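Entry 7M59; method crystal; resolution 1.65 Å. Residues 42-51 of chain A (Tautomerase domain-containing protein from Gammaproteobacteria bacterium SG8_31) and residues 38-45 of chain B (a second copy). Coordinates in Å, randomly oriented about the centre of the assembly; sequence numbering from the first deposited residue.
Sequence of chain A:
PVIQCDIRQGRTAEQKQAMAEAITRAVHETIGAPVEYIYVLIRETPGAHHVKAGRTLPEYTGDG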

# COMPACT_ATOMS: atom_id res chain seq x y z
N ILE A 42 -8.20 -6.39 4.40
CA ILE A 42 -7.82 -7.66 3.78
C ILE A 42 -8.05 -7.56 2.28
O ILE A 42 -9.12 -7.14 1.83
CB ILE A 42 -8.63 -8.83 4.36
CG1 ILE A 42 -8.39 -8.95 5.87
CG2 ILE A 42 -8.25 -10.12 3.64
CD1 ILE A 42 -9.41 -9.86 6.57
N ARG A 43 -7.04 -7.95 1.51
CA ARG A 43 -7.17 -8.06 0.06
C ARG A 43 -6.73 -9.46 -0.36
O ARG A 43 -5.68 -9.93 0.09
CB ARG A 43 -6.31 -7.02 -0.67
CG ARG A 43 -6.81 -5.59 -0.52
CD ARG A 43 -5.93 -4.61 -1.32
NE ARG A 43 -4.58 -4.56 -0.77
CZ ARG A 43 -4.09 -3.56 -0.03
NH1 ARG A 43 -4.82 -2.47 0.23
NH2 ARG A 43 -2.85 -3.64 0.44
N GLU A 44 -7.52 -10.10 -1.22
CA GLU A 44 -7.20 -11.43 -1.74
C GLU A 44 -6.69 -11.35 -3.17
O GLU A 44 -7.19 -10.55 -3.97
CB GLU A 44 -8.42 -12.34 -1.71
CG GLU A 44 -8.94 -12.65 -0.34
CD GLU A 44 -10.27 -13.36 -0.39
OE1 GLU A 44 -11.20 -12.86 -1.06
OE2 GLU A 44 -10.38 -14.44 0.22
N THR A 45 -5.73 -12.21 -3.49
CA THR A 45 -5.16 -12.33 -4.82
C THR A 45 -4.91 -13.80 -5.12
O THR A 45 -4.78 -14.62 -4.20
CB THR A 45 -3.85 -11.54 -4.96
OG1 THR A 45 -3.09 -11.62 -3.75
CG2 THR A 45 -4.14 -10.08 -5.30
N PRO A 46 -4.82 -14.16 -6.39
CA PRO A 46 -4.39 -15.52 -6.73
C PRO A 46 -2.96 -15.76 -6.27
O PRO A 46 -2.15 -14.84 -6.14
CB PRO A 46 -4.49 -15.56 -8.26
CG PRO A 46 -5.36 -14.44 -8.64
CD PRO A 46 -5.17 -13.38 -7.59
N GLY A 47 -2.66 -17.03 -6.01
CA GLY A 47 -1.30 -17.38 -5.63
C GLY A 47 -0.27 -16.93 -6.65
O GLY A 47 0.84 -16.55 -6.28
N ALA A 48 -0.63 -16.97 -7.94
CA ALA A 48 0.28 -16.58 -9.00
C ALA A 48 0.69 -15.11 -8.92
O ALA A 48 1.70 -14.73 -9.52
CB ALA A 48 -0.35 -16.86 -10.37
N HIS A 49 -0.07 -14.29 -8.20
CA HIS A 49 0.26 -12.88 -8.03
C HIS A 49 1.22 -12.63 -6.88
O HIS A 49 1.56 -11.47 -6.62
CB HIS A 49 -1.01 -12.06 -7.82
CG HIS A 49 -1.85 -11.91 -9.06
ND1 HIS A 49 -2.85 -10.97 -9.16
CD2 HIS A 49 -1.82 -12.56 -10.24
CE1 HIS A 49 -3.42 -11.06 -10.35
NE2 HIS A 49 -2.81 -12.01 -11.03
N HIS A 50 1.64 -13.68 -6.18
CA HIS A 50 2.64 -13.60 -5.12
C HIS A 50 3.90 -14.27 -5.65
O HIS A 50 3.93 -15.50 -5.79
CB HIS A 50 2.17 -14.30 -3.85
CG HIS A 50 0.96 -13.68 -3.24
ND1 HIS A 50 0.96 -13.14 -1.97
CD2 HIS A 50 -0.30 -13.51 -3.72
CE1 HIS A 50 -0.24 -12.66 -1.70
NE2 HIS A 50 -1.02 -12.88 -2.74
N VAL A 51 4.92 -13.48 -5.95
CA VAL A 51 6.16 -14.02 -6.51
C VAL A 51 7.28 -13.69 -5.54
O VAL A 51 7.76 -12.55 -5.46
CB VAL A 51 6.44 -13.48 -7.92
CG1 VAL A 51 7.66 -14.15 -8.53
CG2 VAL A 51 5.21 -13.71 -8.80
N ILE B 38 13.26 -10.79 -1.83
CA ILE B 38 12.37 -10.02 -2.70
C ILE B 38 10.99 -10.67 -2.72
O ILE B 38 10.86 -11.89 -2.86
CB ILE B 38 12.95 -9.91 -4.12
CG1 ILE B 38 14.28 -9.14 -4.09
CG2 ILE B 38 11.96 -9.23 -5.05
CD1 ILE B 38 15.01 -9.13 -5.41
N TYR B 39 9.95 -9.84 -2.58
CA TYR B 39 8.57 -10.31 -2.63
C TYR B 39 7.83 -9.35 -3.56
O TYR B 39 7.72 -8.15 -3.26
CB TYR B 39 7.96 -10.33 -1.23
CG TYR B 39 6.67 -11.11 -1.01
CD1 TYR B 39 6.52 -11.90 0.12
CD2 TYR B 39 5.59 -11.01 -1.89
CE1 TYR B 39 5.34 -12.59 0.37
CE2 TYR B 39 4.40 -11.71 -1.65
CZ TYR B 39 4.29 -12.49 -0.52
OH TYR B 39 3.13 -13.18 -0.24
N VAL B 40 7.39 -9.85 -4.71
CA VAL B 40 6.62 -9.09 -5.68
C VAL B 40 5.15 -9.48 -5.53
O VAL B 40 4.82 -10.67 -5.48
CB VAL B 40 7.11 -9.32 -7.12
CG1 VAL B 40 6.26 -8.53 -8.10
CG2 VAL B 40 8.57 -8.93 -7.24
N LEU B 41 4.28 -8.48 -5.47
CA LEU B 41 2.86 -8.70 -5.30
C LEU B 41 2.13 -7.96 -6.40
O LEU B 41 2.36 -6.76 -6.59
CB LEU B 41 2.40 -8.22 -3.92
CG LEU B 41 0.89 -8.26 -3.70
CD1 LEU B 41 0.44 -9.72 -3.61
CD2 LEU B 41 0.56 -7.51 -2.44
N ILE B 42 1.26 -8.66 -7.13
CA ILE B 42 0.54 -8.10 -8.26
C ILE B 42 -0.94 -7.99 -7.90
O ILE B 42 -1.54 -8.95 -7.42
CB ILE B 42 0.71 -8.95 -9.53
CG1 ILE B 42 2.19 -9.05 -9.91
CG2 ILE B 42 -0.13 -8.36 -10.67
CD1 ILE B 42 2.47 -10.15 -10.95
N ARG B 43 -1.52 -6.82 -8.14
CA ARG B 43 -2.96 -6.61 -7.99
C ARG B 43 -3.50 -6.03 -9.29
O ARG B 43 -2.92 -5.08 -9.83
CB ARG B 43 -3.28 -5.67 -6.83
CG ARG B 43 -3.00 -6.26 -5.45
CD ARG B 43 -3.41 -5.26 -4.34
NE ARG B 43 -2.56 -4.07 -4.38
CZ ARG B 43 -1.57 -3.81 -3.52
NH1 ARG B 43 -1.29 -4.63 -2.51
NH2 ARG B 43 -0.85 -2.70 -3.68
N GLU B 44 -4.62 -6.57 -9.77
CA GLU B 44 -5.27 -6.08 -10.98
C GLU B 44 -6.51 -5.28 -10.64
O GLU B 44 -7.26 -5.62 -9.72
CB GLU B 44 -5.68 -7.24 -11.90
CG GLU B 44 -4.53 -8.03 -12.44
CD GLU B 44 -5.00 -9.29 -13.15
OE1 GLU B 44 -5.77 -10.07 -12.54
OE2 GLU B 44 -4.63 -9.48 -14.32
N THR B 45 -6.75 -4.24 -11.42
CA THR B 45 -7.92 -3.38 -11.31
C THR B 45 -8.40 -3.00 -12.69
O THR B 45 -7.63 -3.04 -13.66
CB THR B 45 -7.62 -2.11 -10.49
OG1 THR B 45 -6.30 -1.64 -10.78
CG2 THR B 45 -7.76 -2.39 -9.00

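The firmest links are backbone hydrogen bonds of a short antiparallel pairing. A:Val51 and B:Val40 form a hydrogen-bonded pair in which each residue gives and receives: A:Val51 N to B:Val40 O is 2.9 Å with an N-H...O angle of 177°, and B:Val40 N to A:Val51 O is 2.8 Å at 171°. Near-linear angles in both directions identify true strand pairing. The ladder is extended by B:Ile42 N, which donates to A:His49 O at 2.9 Å and 156°. That carbonyl also lies 3.3 Å from B:Leu41 CA, a CA-H...O contact, in keeping with the non-hydrogen-bonded pairing of A:His50 with B:Leu41.

The chain reaches this register through a tight turn. Within chain A, A:His49 N bonds to A:Pro46 O and A:His50 N to A:Gly47 O, both at 3.0 Å, so the 3-10 segment leads directly into the strand.

Two histidines add side-chain polar contacts. A:His50 ND1 lies 2.8 Å from B:Tyr39 OH, with a hydrogen-bond angle of 176°; the hydroxyl sits at the imidazole edge, near the ring plane, where the nitrogen's hydrogen or lone pair points. The other nitrogen, A:His50 NE2, is hydrogen-bonded to A:Thr45 OG1 at 2.6 Å, so the imidazole bridges a hydroxyl of its own chain and one of the partner. A:His49 ND1 donates to B:Ile42 O at 3.0 Å, but the 121° angle marks this bond as weak.

Both imidazoles also offer a face to aliphatic groups. B:Leu41 CD1 stands 3.6 Å from the centroid of the A:His50 ring, 12° off its normal; chi1 t and chi2 p place this methyl there. B:Ile42 CG2 lies 4.2 Å from the A:His49 ring centroid, 14° off the normal. Histidine thus serves each site twice, by polar contact through a nitrogen and by CH-pi packing over the ring. A:His49 has the largest covered area, 103 Å² of the 592 Å² buried in total. On the sheet face opposite A:His50 and B:Leu41, the two valines pack compactly, with A:Val51 CB 4.3 Å from B:Val40 CB.

Farther out, A:Thr45 CG2 rests 3.5 Å from B:Ile42 O and 4.0 Å from B:Arg43 CG. The two guanidinium groups come close, each with its CZ over one face of the other but with their planes steeply inclined, A:Arg43 NH2 lying 3.5 Å from B:Arg43 NH1. These are two like-charged donors without a mutual hydrogen bond; both groups are hydrogen-bonded elsewhere in the structure.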